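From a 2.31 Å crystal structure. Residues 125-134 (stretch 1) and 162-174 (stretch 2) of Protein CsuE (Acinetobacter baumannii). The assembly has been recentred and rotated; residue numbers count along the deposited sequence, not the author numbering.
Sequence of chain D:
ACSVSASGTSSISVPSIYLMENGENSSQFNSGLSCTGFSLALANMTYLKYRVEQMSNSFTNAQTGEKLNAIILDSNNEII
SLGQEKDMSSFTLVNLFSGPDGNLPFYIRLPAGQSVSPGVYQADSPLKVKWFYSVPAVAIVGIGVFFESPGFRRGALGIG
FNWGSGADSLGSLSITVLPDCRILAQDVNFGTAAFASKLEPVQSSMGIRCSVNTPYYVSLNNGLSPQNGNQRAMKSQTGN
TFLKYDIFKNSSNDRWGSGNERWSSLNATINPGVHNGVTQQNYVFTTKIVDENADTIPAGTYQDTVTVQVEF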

# COMPACT_ATOMS: atom_id res chain seq x y z
N SER D 125 -14.31 -18.18 -9.02
CA SER D 125 -15.75 -18.20 -9.18
C SER D 125 -16.37 -17.14 -8.29
O SER D 125 -15.89 -16.89 -7.17
CB SER D 125 -16.33 -19.57 -8.82
OG SER D 125 -17.72 -19.60 -9.09
N PRO D 126 -17.43 -16.49 -8.75
CA PRO D 126 -18.10 -15.49 -7.92
C PRO D 126 -18.83 -16.14 -6.76
O PRO D 126 -19.07 -17.35 -6.71
CB PRO D 126 -19.07 -14.81 -8.89
CG PRO D 126 -19.28 -15.83 -9.97
CD PRO D 126 -18.00 -16.58 -10.10
N LEU D 127 -19.17 -15.30 -5.78
CA LEU D 127 -19.94 -15.72 -4.62
C LEU D 127 -21.43 -15.60 -4.95
O LEU D 127 -21.96 -14.50 -5.10
CB LEU D 127 -19.58 -14.86 -3.42
CG LEU D 127 -19.44 -15.51 -2.05
CD1 LEU D 127 -19.67 -14.44 -0.96
CD2 LEU D 127 -20.35 -16.69 -1.88
N LYS D 128 -22.11 -16.75 -5.05
CA LYS D 128 -23.54 -16.82 -5.30
C LYS D 128 -24.20 -17.51 -4.12
O LYS D 128 -23.88 -18.67 -3.81
CB LYS D 128 -23.84 -17.56 -6.60
CG LYS D 128 -23.42 -16.82 -7.85
CD LYS D 128 -23.81 -17.57 -9.12
CE LYS D 128 -25.32 -17.71 -9.25
NZ LYS D 128 -25.71 -18.55 -10.42
N VAL D 129 -25.11 -16.81 -3.46
CA VAL D 129 -25.77 -17.34 -2.28
C VAL D 129 -27.28 -17.22 -2.46
O VAL D 129 -27.79 -16.19 -2.91
CB VAL D 129 -25.32 -16.61 -0.99
CG1 VAL D 129 -26.00 -17.22 0.23
CG2 VAL D 129 -23.81 -16.69 -0.83
N LYS D 130 -27.99 -18.29 -2.12
CA LYS D 130 -29.43 -18.28 -2.04
C LYS D 130 -29.81 -18.05 -0.58
O LYS D 130 -29.39 -18.82 0.30
CB LYS D 130 -30.03 -19.58 -2.56
CG LYS D 130 -31.55 -19.54 -2.76
CD LYS D 130 -32.06 -20.78 -3.49
CE LYS D 130 -31.50 -20.88 -4.91
NZ LYS D 130 -32.25 -20.02 -5.87
N TRP D 131 -30.59 -17.00 -0.34
CA TRP D 131 -31.02 -16.61 0.99
C TRP D 131 -32.50 -16.88 1.17
O TRP D 131 -33.30 -16.65 0.26
CB TRP D 131 -30.75 -15.12 1.23
CG TRP D 131 -29.37 -14.69 0.87
CD1 TRP D 131 -28.93 -14.30 -0.36
CD2 TRP D 131 -28.25 -14.60 1.75
NE1 TRP D 131 -27.60 -13.97 -0.30
CE2 TRP D 131 -27.16 -14.14 0.99
CE3 TRP D 131 -28.06 -14.85 3.11
CZ2 TRP D 131 -25.89 -13.94 1.54
CZ3 TRP D 131 -26.81 -14.64 3.66
CH2 TRP D 131 -25.74 -14.20 2.88
N PHE D 132 -32.85 -17.38 2.36
CA PHE D 132 -34.23 -17.57 2.78
C PHE D 132 -34.36 -16.84 4.11
O PHE D 132 -33.78 -17.26 5.11
CB PHE D 132 -34.56 -19.06 2.93
CG PHE D 132 -34.21 -19.90 1.73
CD1 PHE D 132 -32.90 -20.29 1.48
CD2 PHE D 132 -35.20 -20.34 0.86
CE1 PHE D 132 -32.58 -21.08 0.38
CE2 PHE D 132 -34.89 -21.13 -0.25
CZ PHE D 132 -33.58 -21.51 -0.48
N TYR D 133 -35.10 -15.73 4.13
CA TYR D 133 -35.12 -14.87 5.31
C TYR D 133 -36.54 -14.40 5.62
O TYR D 133 -37.39 -14.29 4.73
CB TYR D 133 -34.20 -13.65 5.15
CG TYR D 133 -34.51 -12.79 3.95
CD1 TYR D 133 -35.42 -11.73 4.04
CD2 TYR D 133 -33.89 -13.02 2.73
CE1 TYR D 133 -35.70 -10.94 2.95
CE2 TYR D 133 -34.17 -12.23 1.63
CZ TYR D 133 -35.07 -11.19 1.74
OH TYR D 133 -35.35 -10.42 0.64
N SER D 134 -36.77 -14.13 6.90
CA SER D 134 -37.97 -13.43 7.38
C SER D 134 -37.54 -12.59 8.58
O SER D 134 -37.42 -13.11 9.70
CB SER D 134 -39.09 -14.39 7.75
OG SER D 134 -40.21 -13.66 8.20
N ASN D 162 -42.57 -22.26 5.77
CA ASN D 162 -42.00 -22.49 4.45
C ASN D 162 -40.88 -21.49 4.22
O ASN D 162 -41.11 -20.28 4.25
CB ASN D 162 -43.06 -22.36 3.36
CG ASN D 162 -42.76 -23.22 2.14
OD1 ASN D 162 -42.24 -24.33 2.26
ND2 ASN D 162 -43.08 -22.70 0.96
N TRP D 163 -39.66 -22.00 3.99
CA TRP D 163 -38.56 -21.12 3.62
C TRP D 163 -38.82 -20.41 2.30
O TRP D 163 -38.23 -19.35 2.04
CB TRP D 163 -37.25 -21.92 3.51
CG TRP D 163 -36.76 -22.52 4.79
CD1 TRP D 163 -36.88 -23.82 5.19
CD2 TRP D 163 -36.04 -21.85 5.84
NE1 TRP D 163 -36.29 -24.00 6.41
CE2 TRP D 163 -35.77 -22.80 6.84
CE3 TRP D 163 -35.62 -20.53 6.03
CZ2 TRP D 163 -35.08 -22.48 8.01
CZ3 TRP D 163 -34.94 -20.21 7.19
CH2 TRP D 163 -34.68 -21.18 8.17
N GLY D 164 -39.69 -20.97 1.45
CA GLY D 164 -39.94 -20.38 0.15
C GLY D 164 -38.90 -20.80 -0.88
O GLY D 164 -38.14 -21.75 -0.70
N SER D 165 -38.87 -20.04 -1.97
CA SER D 165 -37.96 -20.32 -3.07
C SER D 165 -36.60 -19.63 -2.94
O SER D 165 -35.65 -20.03 -3.61
CB SER D 165 -38.60 -19.92 -4.40
OG SER D 165 -38.99 -18.55 -4.38
N GLY D 166 -36.50 -18.60 -2.11
CA GLY D 166 -35.23 -17.95 -1.85
C GLY D 166 -34.94 -16.79 -2.78
O GLY D 166 -35.67 -16.48 -3.72
N ALA D 167 -33.83 -16.11 -2.48
CA ALA D 167 -33.35 -14.98 -3.26
C ALA D 167 -31.84 -15.05 -3.38
O ALA D 167 -31.14 -15.30 -2.40
CB ALA D 167 -33.76 -13.65 -2.62
N ASP D 168 -31.34 -14.82 -4.59
CA ASP D 168 -29.95 -15.09 -4.94
C ASP D 168 -29.16 -13.79 -5.01
O ASP D 168 -29.50 -12.89 -5.78
CB ASP D 168 -29.88 -15.83 -6.28
CG ASP D 168 -30.62 -17.14 -6.24
OD1 ASP D 168 -30.67 -17.74 -5.14
OD2 ASP D 168 -31.14 -17.56 -7.29
N SER D 169 -28.09 -13.72 -4.22
CA SER D 169 -27.10 -12.66 -4.31
C SER D 169 -25.91 -13.12 -5.13
O SER D 169 -25.66 -14.32 -5.29
CB SER D 169 -26.63 -12.21 -2.91
OG SER D 169 -25.84 -13.20 -2.27
N LEU D 170 -25.18 -12.15 -5.67
CA LEU D 170 -24.06 -12.40 -6.57
C LEU D 170 -23.05 -11.28 -6.37
O LEU D 170 -23.40 -10.10 -6.49
CB LEU D 170 -24.52 -12.44 -8.03
CG LEU D 170 -23.71 -13.18 -9.11
CD1 LEU D 170 -24.25 -12.86 -10.51
CD2 LEU D 170 -22.21 -12.93 -9.04
N GLY D 171 -21.81 -11.65 -6.08
CA GLY D 171 -20.75 -10.66 -5.98
C GLY D 171 -19.43 -11.26 -6.39
O GLY D 171 -19.22 -12.48 -6.34
N SER D 172 -18.52 -10.38 -6.79
CA SER D 172 -17.15 -10.74 -7.12
C SER D 172 -16.23 -10.36 -5.97
O SER D 172 -16.32 -9.26 -5.43
CB SER D 172 -16.70 -10.04 -8.40
OG SER D 172 -15.31 -10.24 -8.61
N LEU D 173 -15.34 -11.27 -5.62
CA LEU D 173 -14.36 -11.06 -4.56
C LEU D 173 -12.98 -10.91 -5.18
O LEU D 173 -12.61 -11.67 -6.08
CB LEU D 173 -14.37 -12.21 -3.55
CG LEU D 173 -15.44 -12.28 -2.45
CD1 LEU D 173 -16.85 -12.02 -2.97
CD2 LEU D 173 -15.37 -13.64 -1.78
N SER D 174 -12.23 -9.93 -4.69
CA SER D 174 -10.89 -9.66 -5.20
C SER D 174 -9.97 -9.32 -4.03
O SER D 174 -10.40 -8.77 -3.01
CB SER D 174 -10.90 -8.51 -6.22
OG SER D 174 -9.63 -8.35 -6.81
O HOH W 1 -23.28 -12.88 -2.92

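Strands 127-134 and 167-174 of CsuE pair antiparallel, and Phe132, Ser169 and Leu127 cover the most surface between the two stretches. Phe132 points its CA-to-CB bond toward the turn that leads into the second strand, and its ring settles against that backbone. Carbonyl oxygens lie at the ring edge, near its plane: Trp163 O is 3.4 Å from Phe132 CD2 and Gly164 O is 3.3 Å from Phe132 CE2. Gly166 CA sits over one face, 3.9 Å from the ring centroid, in a CH-pi contact. This close packing needs glycine: an ideal CB on Gly166 would lie 2.9 Å from Phe132 CE2 and 2.7 Å from Lys130 CG, both clashes. Phe132 CB also packs 3.6 Å from Trp163 CE3.

Ser169 is held through both backbone and side chain. Its backbone forms a reciprocal pair with Val129, Ser169 N to Val129 O at 2.8 Å and Val129 N to Ser169 O at 3.1 Å. Its hydroxyl, chi1 p, lies on the same sheet face as Trp131 and accepts a nearly linear hydrogen bond from the indole, Trp131 NE1 to Ser169 OG at 2.8 Å. A water bridges the same Ser169 OG (2.7 Å) to Leu127 O (3.0 Å), donating to the carbonyl.

Leu127 pairs with Gly171 through Leu127 N to Gly171 O, 2.9 Å, and Gly171 N to Leu127 O, 3.0 Å; its side chain reaches Leu173, with Leu127 CB 4.0 Å from Leu173 CD1. Trp131 and Ala167 repeat the two-bond pattern, Trp131 N to Ala167 O at 2.7 Å and Ala167 N to Trp131 O at 2.8 Å. On the other face, at a non-hydrogen-bonded pair, Lys130 curls its side chain to a salt bridge, Lys130 NZ to Asp168 OD1 at 2.9 Å.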